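Local coordinates for Di-haem cytochrome c peroxidase family protein (Burkholderia thailandensis E264, PDB 6NX0) that carries two c-type hemes, forms an unusually stable bis-iron(IV) state and probably acts as a peroxidase, transferring electrons between its heme centres, at residues R130-T135 and S162-R167; L372-I377 and T456-R461; K106-D111 and E254-Y259. One frame throughout, in Å; residues are numbered along the deposited sequence.

Contact 1: R130-T135 and S162-R167. With HEC (heme c), chain B.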
loop_
_atom_site.group_PDB
_atom_site.type_symbol
_atom_site.label_atom_id
_atom_site.label_comp_id
_atom_site.label_asym_id
_atom_site.label_seq_id
_atom_site.Cartn_x
_atom_site.Cartn_y
_atom_site.Cartn_z
ATOM N N ARG A 130 9.359 -8.818 -8.316
ATOM C CA ARG A 130 8.476 -9.160 -7.198
ATOM C C ARG A 130 7.310 -8.173 -7.159
ATOM O O ARG A 130 6.990 -7.595 -6.117
ATOM C CB ARG A 130 9.240 -9.174 -5.860
ATOM C CG ARG A 130 8.507 -9.860 -4.674
ATOM C CD ARG A 130 9.259 -9.724 -3.355
ATOM N NE ARG A 130 10.563 -10.358 -3.445
ATOM C CZ ARG A 130 10.812 -11.625 -3.172
ATOM N NH1 ARG A 130 12.044 -12.100 -3.320
ATOM N NH2 ARG A 130 9.857 -12.434 -2.748
ATOM N N ALA A 131 6.662 -7.963 -8.311
ATOM C CA ALA A 131 5.460 -7.122 -8.412
ATOM C C ALA A 131 5.703 -5.709 -7.891
ATOM O O ALA A 131 4.790 -5.049 -7.381
ATOM C CB ALA A 131 4.275 -7.757 -7.685
ATOM N N PHE A 132 6.939 -5.230 -8.041
ATOM C CA PHE A 132 7.313 -3.887 -7.593
ATOM C C PHE A 132 7.072 -3.727 -6.096
ATOM O O PHE A 132 6.804 -2.635 -5.602
ATOM C CB PHE A 132 6.598 -2.816 -8.428
ATOM C CG PHE A 132 7.043 -2.807 -9.856
ATOM C CD1 PHE A 132 6.457 -3.642 -10.799
ATOM C CD2 PHE A 132 8.103 -2.008 -10.246
ATOM C CE1 PHE A 132 6.902 -3.661 -12.127
ATOM C CE2 PHE A 132 8.541 -2.002 -11.557
ATOM C CZ PHE A 132 7.947 -2.849 -12.505
ATOM N N ALA A 133 7.243 -4.814 -5.356
ATOM C CA ALA A 133 7.313 -4.847 -3.911
ATOM C C ALA A 133 8.751 -5.112 -3.490
ATOM O O ALA A 133 9.571 -5.538 -4.308
ATOM C CB ALA A 133 6.400 -5.955 -3.368
ATOM N N PRO A 134 9.110 -4.884 -2.233
ATOM C CA PRO A 134 10.532 -4.966 -1.889
ATOM C C PRO A 134 11.051 -6.391 -1.818
ATOM O O PRO A 134 10.411 -7.299 -1.275
ATOM C CB PRO A 134 10.617 -4.268 -0.522
ATOM C CG PRO A 134 9.257 -4.321 0.021
ATOM C CD PRO A 134 8.331 -4.241 -1.149
ATOM N N THR A 135 12.246 -6.566 -2.370
ATOM C CA THR A 135 13.106 -7.689 -2.044
ATOM C C THR A 135 14.088 -7.156 -1.003
ATOM O O THR A 135 14.911 -6.283 -1.303
ATOM C CB THR A 135 13.790 -8.237 -3.293
ATOM O OG1 THR A 135 12.787 -8.785 -4.159
ATOM C CG2 THR A 135 14.782 -9.296 -2.929
ATOM N N SER A 162 3.681 -3.324 -2.961
ATOM C CA SER A 162 3.684 -3.432 -4.407
ATOM C C SER A 162 3.126 -2.166 -5.053
ATOM O O SER A 162 2.127 -1.599 -4.601
ATOM C CB SER A 162 2.837 -4.641 -4.811
ATOM O OG SER A 162 2.533 -4.663 -6.200
ATOM N N LEU A 163 3.761 -1.728 -6.135
ATOM C CA LEU A 163 3.228 -0.614 -6.917
ATOM C C LEU A 163 2.369 -1.035 -8.096
ATOM O O LEU A 163 1.793 -0.164 -8.748
ATOM C CB LEU A 163 4.356 0.281 -7.425
ATOM C CG LEU A 163 5.307 0.815 -6.357
ATOM C CD1 LEU A 163 6.326 1.784 -6.969
ATOM C CD2 LEU A 163 4.553 1.494 -5.248
ATOM N N LEU A 164 2.231 -2.324 -8.387
ATOM C CA LEU A 164 1.225 -2.678 -9.377
ATOM C C LEU A 164 -0.139 -2.255 -8.852
ATOM O O LEU A 164 -0.412 -2.325 -7.645
ATOM C CB LEU A 164 1.255 -4.174 -9.694
ATOM C CG LEU A 164 2.534 -4.690 -10.372
ATOM C CD1 LEU A 164 2.375 -6.171 -10.615
ATOM C CD2 LEU A 164 2.857 -3.965 -11.667
ATOM N N TYR A 165 -0.995 -1.785 -9.764
ATOM C CA TYR A 165 -2.367 -1.338 -9.484
ATOM C C TYR A 165 -2.412 -0.011 -8.713
ATOM O O TYR A 165 -3.500 0.439 -8.321
ATOM C CB TYR A 165 -3.186 -2.426 -8.762
ATOM C CG TYR A 165 -3.073 -3.726 -9.505
ATOM C CD1 TYR A 165 -3.756 -3.935 -10.694
ATOM C CD2 TYR A 165 -2.213 -4.711 -9.066
ATOM C CE1 TYR A 165 -3.602 -5.111 -11.411
ATOM C CE2 TYR A 165 -2.054 -5.902 -9.778
ATOM C CZ TYR A 165 -2.748 -6.080 -10.953
ATOM O OH TYR A 165 -2.617 -7.237 -11.706
ATOM N N VAL A 166 -1.263 0.624 -8.470
ATOM C CA VAL A 166 -1.263 1.871 -7.715
ATOM C C VAL A 166 -1.992 2.982 -8.457
ATOM O O VAL A 166 -2.436 3.946 -7.830
ATOM C CB VAL A 166 0.197 2.278 -7.375
ATOM C CG1 VAL A 166 0.932 2.849 -8.596
ATOM C CG2 VAL A 166 0.243 3.277 -6.187
ATOM N N ARG A 167 -2.138 2.879 -9.781
ATOM C CA ARG A 167 -2.845 3.902 -10.542
ATOM C C ARG A 167 -4.312 4.018 -10.150
ATOM O O ARG A 167 -4.954 5.029 -10.478
ATOM C CB ARG A 167 -2.714 3.622 -12.042
ATOM C CG ARG A 167 -3.508 2.429 -12.555
ATOM C CD ARG A 167 -3.269 2.260 -14.064
ATOM N NE ARG A 167 -4.140 1.257 -14.652
ATOM C CZ ARG A 167 -4.180 0.969 -15.949
ATOM N NH1 ARG A 167 -3.384 1.615 -16.777
ATOM N NH2 ARG A 167 -5.017 0.035 -16.423
HETATM FE FE HEC B . 8.476 3.733 -2.526
HETATM C CHA HEC B . 5.410 3.726 -0.912
HETATM C CHB HEC B . 6.999 5.027 -5.296
HETATM C CHC HEC B . 11.551 4.650 -3.763
HETATM C CHD HEC B . 10.018 2.581 0.331
HETATM N NA HEC B . 6.561 4.183 -3.031
HETATM C C1A HEC B . 5.447 4.141 -2.218
HETATM C C2A HEC B . 4.304 4.548 -2.988
HETATM C C3A HEC B . 4.734 4.801 -4.232
HETATM C C4A HEC B . 6.169 4.672 -4.259
HETATM C CMA HEC B . 3.912 5.358 -5.389
HETATM C CAA HEC B . 2.867 4.663 -2.447
HETATM C CBA HEC B . 2.089 3.395 -2.748
HETATM C CGA HEC B . 0.724 3.366 -2.112
HETATM O O1A HEC B . -0.033 2.416 -2.470
HETATM O O2A HEC B . 0.458 4.179 -1.174
HETATM N NB HEC B . 9.165 4.678 -4.184
HETATM C C1B HEC B . 8.362 5.159 -5.210
HETATM C C2B HEC B . 9.218 5.766 -6.194
HETATM C C3B HEC B . 10.473 5.761 -5.731
HETATM C C4B HEC B . 10.460 5.042 -4.480
HETATM C CMB HEC B . 8.711 6.378 -7.503
HETATM C CAB HEC B . 11.759 6.266 -6.415
HETATM C CBB HEC B . 11.712 7.810 -6.527
HETATM N NC HEC B . 10.397 3.614 -1.858
HETATM C C1C HEC B . 11.526 4.012 -2.561
HETATM C C2C HEC B . 12.668 3.455 -1.872
HETATM C C3C HEC B . 12.270 2.846 -0.751
HETATM C C4C HEC B . 10.826 2.966 -0.707
HETATM C CMC HEC B . 14.098 3.473 -2.435
HETATM C CAC HEC B . 13.073 1.843 0.095
HETATM C CBC HEC B . 14.208 2.531 0.866
HETATM N ND HEC B . 7.824 3.202 -0.679
HETATM C C1D HEC B . 8.653 2.721 0.354
HETATM C C2D HEC B . 7.843 2.542 1.531
HETATM C C3D HEC B . 6.460 2.953 1.174
HETATM C C4D HEC B . 6.510 3.344 -0.208
HETATM C CMD HEC B . 8.350 2.140 2.903
HETATM C CAD HEC B . 5.232 2.989 2.103
HETATM C CBD HEC B . 5.429 4.166 3.031
HETATM C CGD HEC B . 4.157 4.585 3.748
HETATM O O1D HEC B . 3.110 3.936 3.536
HETATM O O2D HEC B . 4.276 5.528 4.581
HETATM O O HOH W 1 8.473 5.667 -1.499
#
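The ring of Phe132 is met obliquely by the branched end of Leu164, whose CD2 lies 3.7 Å from Phe132 CD1; the two side chains stand roughly at a right angle, and Tyr259 of helix 245-260 touches the same ring. The guanidinium of Arg130 takes Thr135 OG1 at its edge, in plane, through an almost straight bond (NE to OG1 2.8 Å, 176°), which ties the two ends of segment 130-135 together. Two hydrogen bonds cross between the segments, one from a side-chain hydroxyl and one from a backbone N-H. With OG anti to its own backbone N (chi1 167°), Ser162 directs the hydroxyl to Ala131 O, 2.6 Å from OG and in the carbonyl plane. The same OG accepts from Leu164 N, an ST turn that overlaps the type II turn from Leu163 to Val166. Leu163 N reaches Phe132 O at 3.2 Å from above the carbonyl plane, and that oxygen also accepts from ND1 of His126, the axial protein ligand of the iron, which ends the CXXCH heme-attachment motif of this cytochrome c domain. The carbonyl of Phe132 is thus a second-shell group that would help set the rotation of the imidazole. Leu163 presses CD2 to 3.5 Å from C3A of the heme, on the face opposite the iron-bound water. Beside the ST turn, Ala131 CB and Leu164 CD1 meet at 3.8 Å, while Val166 sets CG2 3.8 Å from O1A of a heme propionate.

Contact 2: L372-I377 and T456-R461. With HEC (heme c), chain C.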
loop_
_atom_site.group_PDB
_atom_site.type_symbol
_atom_site.label_atom_id
_atom_site.label_comp_id
_atom_site.label_asym_id
_atom_site.label_seq_id
_atom_site.Cartn_x
_atom_site.Cartn_y
_atom_site.Cartn_z
ATOM N N LEU A 372 -4.747 -6.607 -2.065
ATOM C CA LEU A 372 -4.138 -7.901 -1.778
ATOM C C LEU A 372 -3.580 -8.600 -3.014
ATOM O O LEU A 372 -3.102 -9.739 -2.899
ATOM C CB LEU A 372 -5.163 -8.812 -1.073
ATOM C CG LEU A 372 -5.691 -8.244 0.253
ATOM C CD1 LEU A 372 -6.642 -9.225 0.924
ATOM C CD2 LEU A 372 -4.544 -7.906 1.183
ATOM N N ARG A 373 -3.633 -7.979 -4.191
ATOM C CA ARG A 373 -3.013 -8.613 -5.350
ATOM C C ARG A 373 -1.516 -8.743 -5.110
ATOM O O ARG A 373 -0.865 -7.822 -4.618
ATOM C CB ARG A 373 -3.293 -7.824 -6.623
ATOM C CG ARG A 373 -4.773 -7.936 -7.023
ATOM C CD ARG A 373 -5.170 -6.998 -8.115
ATOM N NE ARG A 373 -6.489 -7.318 -8.684
ATOM C CZ ARG A 373 -6.691 -8.220 -9.634
ATOM N NH1 ARG A 373 -5.674 -8.942 -10.096
ATOM N NH2 ARG A 373 -7.916 -8.436 -10.094
ATOM N N ASN A 374 -0.988 -9.917 -5.453
ATOM C CA ASN A 374 0.412 -10.311 -5.269
ATOM C C ASN A 374 0.841 -10.367 -3.815
ATOM O O ASN A 374 2.046 -10.425 -3.532
ATOM C CB ASN A 374 1.345 -9.426 -6.085
ATOM C CG ASN A 374 1.079 -9.578 -7.545
ATOM O OD1 ASN A 374 1.334 -10.661 -8.107
ATOM N ND2 ASN A 374 0.544 -8.543 -8.171
ATOM N N VAL A 375 -0.109 -10.443 -2.879
ATOM C CA VAL A 375 0.265 -10.483 -1.460
ATOM C C VAL A 375 1.130 -11.693 -1.145
ATOM O O VAL A 375 2.028 -11.622 -0.298
ATOM C CB VAL A 375 -1.003 -10.419 -0.576
ATOM C CG1 VAL A 375 -1.844 -11.679 -0.706
ATOM C CG2 VAL A 375 -0.628 -10.114 0.896
ATOM N N ALA A 376 0.919 -12.814 -1.850
ATOM C CA ALA A 376 1.570 -14.058 -1.454
ATOM C C ALA A 376 3.056 -14.127 -1.812
ATOM O O ALA A 376 3.710 -15.112 -1.451
ATOM C CB ALA A 376 0.829 -15.233 -2.094
ATOM N N ILE A 377 3.617 -13.120 -2.490
ATOM C CA ILE A 377 5.044 -13.085 -2.810
ATOM C C ILE A 377 5.803 -12.107 -1.935
ATOM O O ILE A 377 7.031 -11.975 -2.089
ATOM C CB ILE A 377 5.300 -12.772 -4.301
ATOM C CG1 ILE A 377 4.942 -11.323 -4.664
ATOM C CG2 ILE A 377 4.561 -13.754 -5.199
ATOM C CD1 ILE A 377 5.241 -10.952 -6.091
ATOM N N THR A 456 -4.278 -17.124 -5.324
ATOM C CA THR A 456 -4.764 -16.973 -6.695
ATOM C C THR A 456 -4.635 -15.549 -7.226
ATOM O O THR A 456 -4.864 -15.318 -8.421
ATOM C CB THR A 456 -6.239 -17.407 -6.834
ATOM O OG1 THR A 456 -7.132 -16.408 -6.293
ATOM C CG2 THR A 456 -6.492 -18.780 -6.201
ATOM N N LEU A 457 -4.284 -14.589 -6.373
ATOM C CA LEU A 457 -4.203 -13.194 -6.779
ATOM C C LEU A 457 -2.802 -12.794 -7.245
ATOM O O LEU A 457 -2.542 -11.611 -7.468
ATOM C CB LEU A 457 -4.631 -12.285 -5.624
ATOM C CG LEU A 457 -5.907 -12.669 -4.887
ATOM C CD1 LEU A 457 -6.249 -11.636 -3.826
ATOM C CD2 LEU A 457 -7.056 -12.824 -5.868
ATOM N N THR A 458 -1.899 -13.747 -7.385
ATOM C CA THR A 458 -0.554 -13.461 -7.866
ATOM C C THR A 458 -0.520 -13.377 -9.389
ATOM O O THR A 458 -0.988 -14.285 -10.085
ATOM C CB THR A 458 0.379 -14.557 -7.375
ATOM O OG1 THR A 458 0.314 -14.619 -5.948
ATOM C CG2 THR A 458 1.794 -14.316 -7.825
ATOM N N ASP A 459 0.040 -12.285 -9.903
ATOM C CA ASP A 459 0.195 -12.128 -11.337
ATOM C C ASP A 459 1.114 -13.215 -11.881
ATOM O O ASP A 459 1.991 -13.735 -11.183
ATOM C CB ASP A 459 0.694 -10.717 -11.650
ATOM C CG ASP A 459 -0.435 -9.742 -11.766
ATOM O OD1 ASP A 459 -1.199 -9.837 -12.747
ATOM O OD2 ASP A 459 -0.596 -8.890 -10.882
ATOM N N ALA A 460 0.874 -13.585 -13.147
ATOM C CA ALA A 460 1.484 -14.781 -13.720
ATOM C C ALA A 460 3.008 -14.764 -13.648
ATOM O O ALA A 460 3.631 -15.818 -13.431
ATOM C CB ALA A 460 1.036 -14.932 -15.170
ATOM N N ARG A 461 3.620 -13.596 -13.872
ATOM C CA ARG A 461 5.078 -13.446 -13.863
ATOM C C ARG A 461 5.704 -13.901 -12.552
ATOM O O ARG A 461 6.892 -14.251 -12.523
ATOM C CB ARG A 461 5.451 -11.970 -14.125
ATOM C CG ARG A 461 6.938 -11.651 -14.082
ATOM C CD ARG A 461 7.159 -10.203 -14.491
ATOM N NE ARG A 461 8.552 -9.773 -14.388
ATOM C CZ ARG A 461 8.961 -8.519 -14.570
ATOM N NH1 ARG A 461 8.084 -7.562 -14.840
ATOM N NH2 ARG A 461 10.252 -8.220 -14.469
HETATM FE FE HEC C . -7.123 -6.980 5.944
HETATM C CHA HEC C . -3.958 -5.673 5.791
HETATM C CHB HEC C . -5.959 -9.969 4.718
HETATM C CHC HEC C . -10.107 -8.490 6.708
HETATM C CHD HEC C . -8.418 -3.944 6.812
HETATM N NA HEC C . -5.320 -7.664 5.314
HETATM C C1A HEC C . -4.150 -6.928 5.296
HETATM C C2A HEC C . -3.097 -7.819 4.884
HETATM C C3A HEC C . -3.665 -8.966 4.493
HETATM C C4A HEC C . -5.080 -8.897 4.761
HETATM C CMA HEC C . -2.960 -10.248 4.057
HETATM C CAA HEC C . -1.620 -7.411 4.680
HETATM C CBA HEC C . -1.380 -6.901 3.270
HETATM C CGA HEC C . 0.005 -6.360 3.006
HETATM O O1A HEC C . 0.160 -5.777 1.889
HETATM O O2A HEC C . 0.839 -6.234 3.945
HETATM N NB HEC C . -7.902 -8.830 5.735
HETATM C C1B HEC C . -7.258 -9.920 5.143
HETATM C C2B HEC C . -8.165 -11.053 5.172
HETATM C C3B HEC C . -9.291 -10.685 5.780
HETATM C C4B HEC C . -9.159 -9.269 6.098
HETATM C CMB HEC C . -7.843 -12.428 4.532
HETATM C CAB HEC C . -10.515 -11.549 6.174
HETATM C CBB HEC C . -10.088 -12.689 7.127
HETATM N NC HEC C . -8.936 -6.335 6.553
HETATM C C1C HEC C . -10.014 -7.136 6.876
HETATM C C2C HEC C . -11.059 -6.279 7.363
HETATM C C3C HEC C . -10.633 -5.011 7.300
HETATM C C4C HEC C . -9.270 -5.019 6.825
HETATM C CMC HEC C . -12.446 -6.835 7.756
HETATM C CAC HEC C . -11.477 -3.738 7.474
HETATM C CBC HEC C . -12.006 -3.702 8.923
HETATM N ND HEC C . -6.330 -5.144 6.189
HETATM C C1D HEC C . -7.069 -4.020 6.575
HETATM C C2D HEC C . -6.145 -2.967 6.882
HETATM C C3D HEC C . -4.785 -3.507 6.666
HETATM C C4D HEC C . -4.970 -4.849 6.184
HETATM C CMD HEC C . -6.466 -1.553 7.355
HETATM C CAD HEC C . -3.457 -2.775 6.899
HETATM C CBD HEC C . -3.093 -2.924 8.363
HETATM C CGD HEC C . -1.647 -2.572 8.604
HETATM O O1D HEC C . -0.888 -2.421 7.615
HETATM O O2D HEC C . -1.225 -2.621 9.797
HETATM O O HOH W 2 -3.043 -9.758 -9.419
HETATM O O HOH W 3 -1.166 -13.178 -4.024
#
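Asn374 grips segment 456-461 with both ends of its amide. Asn374 OD1 accepts from Asp459 N at 2.7 Å, while Asn374 ND2 gives a fairly straight bond to the anti lone pair of Asp459 OD2, 3.0 Å away, and the amide and carboxylate planes lie 31° apart. A third bond, from Asn374 N to Leu457 O at 3.1 Å, secures the backbone. This is the tight, directional part, and it holds the amide against rotation. The carboxylate has further partners in Ser269, on OD1, and Tyr165, on OD2. Toward the flanks the fit is looser: Ile377 CG2 and Thr458 CG2 only touch at 3.9 Å, and two waters bridge the segments. One accepts from Arg373 NH1 and donates to Leu457 O, with a weak bond to Asp459 OD2; Arg373 itself pairs with Asp273. The other links Ala376 N to Thr458 OG1. On the heme side Leu457 CD1 backs Leu372 CB at 4.1 Å, and Leu372 CD2 meets heme atom C3A at 3.6 Å. A type II turn, Leu372 to Val375, packs with Leu372 beside His305 of a heme ligated by His305 and Tyr397, an axial pair also found in MauG.

Contact 3: K106-D111 and E254-Y259. With HEC (heme c), chain B.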
loop_
_atom_site.group_PDB
_atom_site.type_symbol
_atom_site.label_atom_id
_atom_site.label_comp_id
_atom_site.label_asym_id
_atom_site.label_seq_id
_atom_site.Cartn_x
_atom_site.Cartn_y
_atom_site.Cartn_z
ATOM N N LYS A 106 10.031 5.531 -16.324
ATOM C CA LYS A 106 10.717 4.268 -16.076
ATOM C C LYS A 106 12.222 4.486 -15.966
ATOM O O LYS A 106 12.892 3.877 -15.121
ATOM C CB LYS A 106 10.384 3.270 -17.183
ATOM C CG LYS A 106 10.849 1.855 -16.882
ATOM C CD LYS A 106 10.437 0.854 -17.979
ATOM C CE LYS A 106 10.827 -0.567 -17.602
ATOM N NZ LYS A 106 10.518 -1.513 -18.724
ATOM N N ARG A 107 12.766 5.381 -16.789
ATOM C CA ARG A 107 14.175 5.739 -16.679
ATOM C C ARG A 107 14.504 6.265 -15.287
ATOM O O ARG A 107 15.500 5.860 -14.684
ATOM C CB ARG A 107 14.521 6.773 -17.764
ATOM C CG ARG A 107 15.929 7.189 -17.766
ATOM C CD ARG A 107 16.220 8.153 -18.898
ATOM N NE ARG A 107 17.611 8.545 -18.781
ATOM C CZ ARG A 107 18.351 9.054 -19.761
ATOM N NH1 ARG A 107 17.821 9.276 -20.955
ATOM N NH2 ARG A 107 19.620 9.339 -19.519
ATOM N N VAL A 108 13.676 7.173 -14.767
ATOM C CA VAL A 108 13.846 7.687 -13.407
ATOM C C VAL A 108 13.768 6.549 -12.402
ATOM O O VAL A 108 14.575 6.456 -11.467
ATOM C CB VAL A 108 12.775 8.762 -13.115
ATOM C CG1 VAL A 108 12.805 9.184 -11.671
ATOM C CG2 VAL A 108 12.963 9.975 -14.050
ATOM N N PHE A 109 12.778 5.672 -12.573
ATOM C CA PHE A 109 12.535 4.605 -11.603
ATOM C C PHE A 109 13.738 3.702 -11.404
ATOM O O PHE A 109 13.968 3.202 -10.296
ATOM C CB PHE A 109 11.345 3.777 -12.065
ATOM C CG PHE A 109 10.758 2.880 -11.005
ATOM C CD1 PHE A 109 11.222 1.592 -10.827
ATOM C CD2 PHE A 109 9.751 3.340 -10.193
ATOM C CE1 PHE A 109 10.658 0.768 -9.866
ATOM C CE2 PHE A 109 9.176 2.523 -9.225
ATOM C CZ PHE A 109 9.632 1.247 -9.062
ATOM N N PHE A 110 14.523 3.479 -12.453
ATOM C CA PHE A 110 15.642 2.556 -12.388
ATOM C C PHE A 110 16.999 3.247 -12.285
ATOM O O PHE A 110 18.029 2.559 -12.328
ATOM C CB PHE A 110 15.591 1.618 -13.611
ATOM C CG PHE A 110 14.512 0.592 -13.501
ATOM C CD1 PHE A 110 14.726 -0.566 -12.778
ATOM C CD2 PHE A 110 13.264 0.810 -14.053
ATOM C CE1 PHE A 110 13.710 -1.520 -12.638
ATOM C CE2 PHE A 110 12.249 -0.117 -13.913
ATOM C CZ PHE A 110 12.469 -1.288 -13.204
ATOM N N ASP A 111 17.028 4.572 -12.067
ATOM C CA ASP A 111 18.282 5.319 -12.047
ATOM C C ASP A 111 18.933 5.251 -10.669
ATOM O O ASP A 111 18.415 5.853 -9.723
ATOM C CB ASP A 111 18.032 6.760 -12.452
ATOM C CG ASP A 111 19.308 7.534 -12.686
ATOM O OD1 ASP A 111 20.366 7.155 -12.131
ATOM O OD2 ASP A 111 19.255 8.532 -13.430
ATOM N N GLU A 254 5.747 14.218 -12.702
ATOM C CA GLU A 254 4.924 14.031 -13.895
ATOM C C GLU A 254 5.349 12.790 -14.660
ATOM O O GLU A 254 4.507 12.020 -15.128
ATOM C CB GLU A 254 5.029 15.244 -14.827
ATOM C CG GLU A 254 4.351 16.490 -14.380
ATOM C CD GLU A 254 4.389 17.546 -15.501
ATOM O OE1 GLU A 254 4.860 18.670 -15.248
ATOM O OE2 GLU A 254 3.980 17.216 -16.642
ATOM N N ALA A 255 6.661 12.605 -14.828
ATOM C CA ALA A 255 7.163 11.448 -15.556
ATOM C C ALA A 255 6.823 10.172 -14.815
ATOM O O ALA A 255 6.378 9.187 -15.413
ATOM C CB ALA A 255 8.682 11.574 -15.751
ATOM N N MET A 256 7.002 10.189 -13.503
ATOM C CA MET A 256 6.732 8.984 -12.721
ATOM C C MET A 256 5.256 8.617 -12.752
ATOM O O MET A 256 4.903 7.440 -12.835
ATOM C CB MET A 256 7.189 9.206 -11.285
ATOM C CG MET A 256 7.176 7.937 -10.431
ATOM S SD MET A 256 8.123 6.565 -11.130
ATOM C CE MET A 256 9.747 7.272 -10.968
ATOM N N GLN A 257 4.375 9.615 -12.636
ATOM C CA GLN A 257 2.945 9.371 -12.740
ATOM C C GLN A 257 2.605 8.660 -14.045
ATOM O O GLN A 257 1.842 7.691 -14.057
ATOM C CB GLN A 257 2.215 10.710 -12.614
ATOM C CG GLN A 257 0.750 10.627 -12.283
ATOM C CD GLN A 257 0.249 11.988 -11.800
ATOM O OE1 GLN A 257 0.258 12.301 -10.589
ATOM N NE2 GLN A 257 -0.130 12.830 -12.755
ATOM N N ALA A 258 3.197 9.092 -15.158
ATOM C CA ALA A 258 2.925 8.436 -16.429
ATOM C C ALA A 258 3.376 6.984 -16.411
ATOM O O ALA A 258 2.681 6.108 -16.929
ATOM C CB ALA A 258 3.608 9.186 -17.571
ATOM N N TYR A 259 4.559 6.706 -15.848
ATOM C CA TYR A 259 5.021 5.323 -15.810
ATOM C C TYR A 259 4.111 4.475 -14.939
ATOM O O TYR A 259 3.674 3.389 -15.345
ATOM C CB TYR A 259 6.468 5.243 -15.317
ATOM C CG TYR A 259 6.976 3.828 -15.063
ATOM C CD1 TYR A 259 6.831 2.831 -16.008
ATOM C CD2 TYR A 259 7.632 3.518 -13.884
ATOM C CE1 TYR A 259 7.333 1.556 -15.783
ATOM C CE2 TYR A 259 8.120 2.264 -13.648
ATOM C CZ TYR A 259 7.967 1.275 -14.598
ATOM O OH TYR A 259 8.476 0.009 -14.376
HETATM FE FE HEC B . 8.476 3.733 -2.526
HETATM C CHA HEC B . 5.410 3.726 -0.912
HETATM C CHB HEC B . 6.999 5.027 -5.296
HETATM C CHC HEC B . 11.551 4.650 -3.763
HETATM C CHD HEC B . 10.018 2.581 0.331
HETATM N NA HEC B . 6.561 4.183 -3.031
HETATM C C1A HEC B . 5.447 4.141 -2.218
HETATM C C2A HEC B . 4.304 4.548 -2.988
HETATM C C3A HEC B . 4.734 4.801 -4.232
HETATM C C4A HEC B . 6.169 4.672 -4.259
HETATM C CMA HEC B . 3.912 5.358 -5.389
HETATM C CAA HEC B . 2.867 4.663 -2.447
HETATM C CBA HEC B . 2.089 3.395 -2.748
HETATM C CGA HEC B . 0.724 3.366 -2.112
HETATM O O1A HEC B . -0.033 2.416 -2.470
HETATM O O2A HEC B . 0.458 4.179 -1.174
HETATM N NB HEC B . 9.165 4.678 -4.184
HETATM C C1B HEC B . 8.362 5.159 -5.210
HETATM C C2B HEC B . 9.218 5.766 -6.194
HETATM C C3B HEC B . 10.473 5.761 -5.731
HETATM C C4B HEC B . 10.460 5.042 -4.480
HETATM C CMB HEC B . 8.711 6.378 -7.503
HETATM C CAB HEC B . 11.759 6.266 -6.415
HETATM C CBB HEC B . 11.712 7.810 -6.527
HETATM N NC HEC B . 10.397 3.614 -1.858
HETATM C C1C HEC B . 11.526 4.012 -2.561
HETATM C C2C HEC B . 12.668 3.455 -1.872
HETATM C C3C HEC B . 12.270 2.846 -0.751
HETATM C C4C HEC B . 10.826 2.966 -0.707
HETATM C CMC HEC B . 14.098 3.473 -2.435
HETATM C CAC HEC B . 13.073 1.843 0.095
HETATM C CBC HEC B . 14.208 2.531 0.866
HETATM N ND HEC B . 7.824 3.202 -0.679
HETATM C C1D HEC B . 8.653 2.721 0.354
HETATM C C2D HEC B . 7.843 2.542 1.531
HETATM C C3D HEC B . 6.460 2.953 1.174
HETATM C C4D HEC B . 6.510 3.344 -0.208
HETATM C CMD HEC B . 8.350 2.140 2.903
HETATM C CAD HEC B . 5.232 2.989 2.103
HETATM C CBD HEC B . 5.429 4.166 3.031
HETATM C CGD HEC B . 4.157 4.585 3.748
HETATM O O1D HEC B . 3.110 3.936 3.536
HETATM O O2D HEC B . 4.276 5.528 4.581
HETATM O O HOH W 1 8.473 5.667 -1.499
#
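Tyr259 lies against the last turn of helix 99-109, its ring the largest bump in a helix-helix contact with no hydrogen bond across it. The pairing of a helix that precedes the CXXCH motif with one late in the domain, 245-260, is consistent with the packing of the N- and C-terminal helices in the cytochrome c fold. Lys106 forms one wall of the hollow: its CB sits 3.8 Å from the centroid of the tyrosine ring, 14° off the normal, a CH-pi contact, and with CG anti to the backbone N, Lys106 CG lies 3.7 Å from Tyr259 CE1. Phe109 forms the other wall. The edge of the tyrosine points at its face in an offset edge-to-face pair, the planes 67° apart and Tyr259 CE2 3.8 Å from Phe109 CG. Tyr259 OH comes to the edge of the Phe110 ring, which has Phe109 CD1 over one face. The second bump is Met256. Bent at chi2 and again at chi3 (68°), the side chain turns and fits CE between Val108 CG1, at 3.7 Å, and the CB of Phe109. Its sulfur lies in the plane of the Phe109 ring, at the edge, a Met-aromatic contact. Phe109 also touches Cys122 and His126, carrying the interface to the heme attachment site, while Val108 packs on Leu229 of helix 228-237. One heme methyl lies against the thioether: CMB is 3.7 Å from each of CG, SD and CE of Met256.

How the contacts relate
Contact 3 opens first along the chain, with helix 99-109, and closes with helix 245-260; contact 1, made by two loops, is nested between them, and contact 2 follows in the C-terminal cytochrome c region. Contacts 1 and 3, centres 14 Å apart, border the same heme and join where Phe132 meets Phe109 and Tyr259. Contacts 1 and 2, only 10 Å apart at their centres, touch across the two heme regions: Arg130 NH2 reaches Ile377 O, and Ala131 CB packs on Asn374 CG. Contacts 2 and 3 lie 23 Å apart and do not touch. Contact 1, which lines the first heme, therefore lies between contacts 3 and 2 and touches the region of the second heme, consistent with a protein whose hemes share oxidising equivalents.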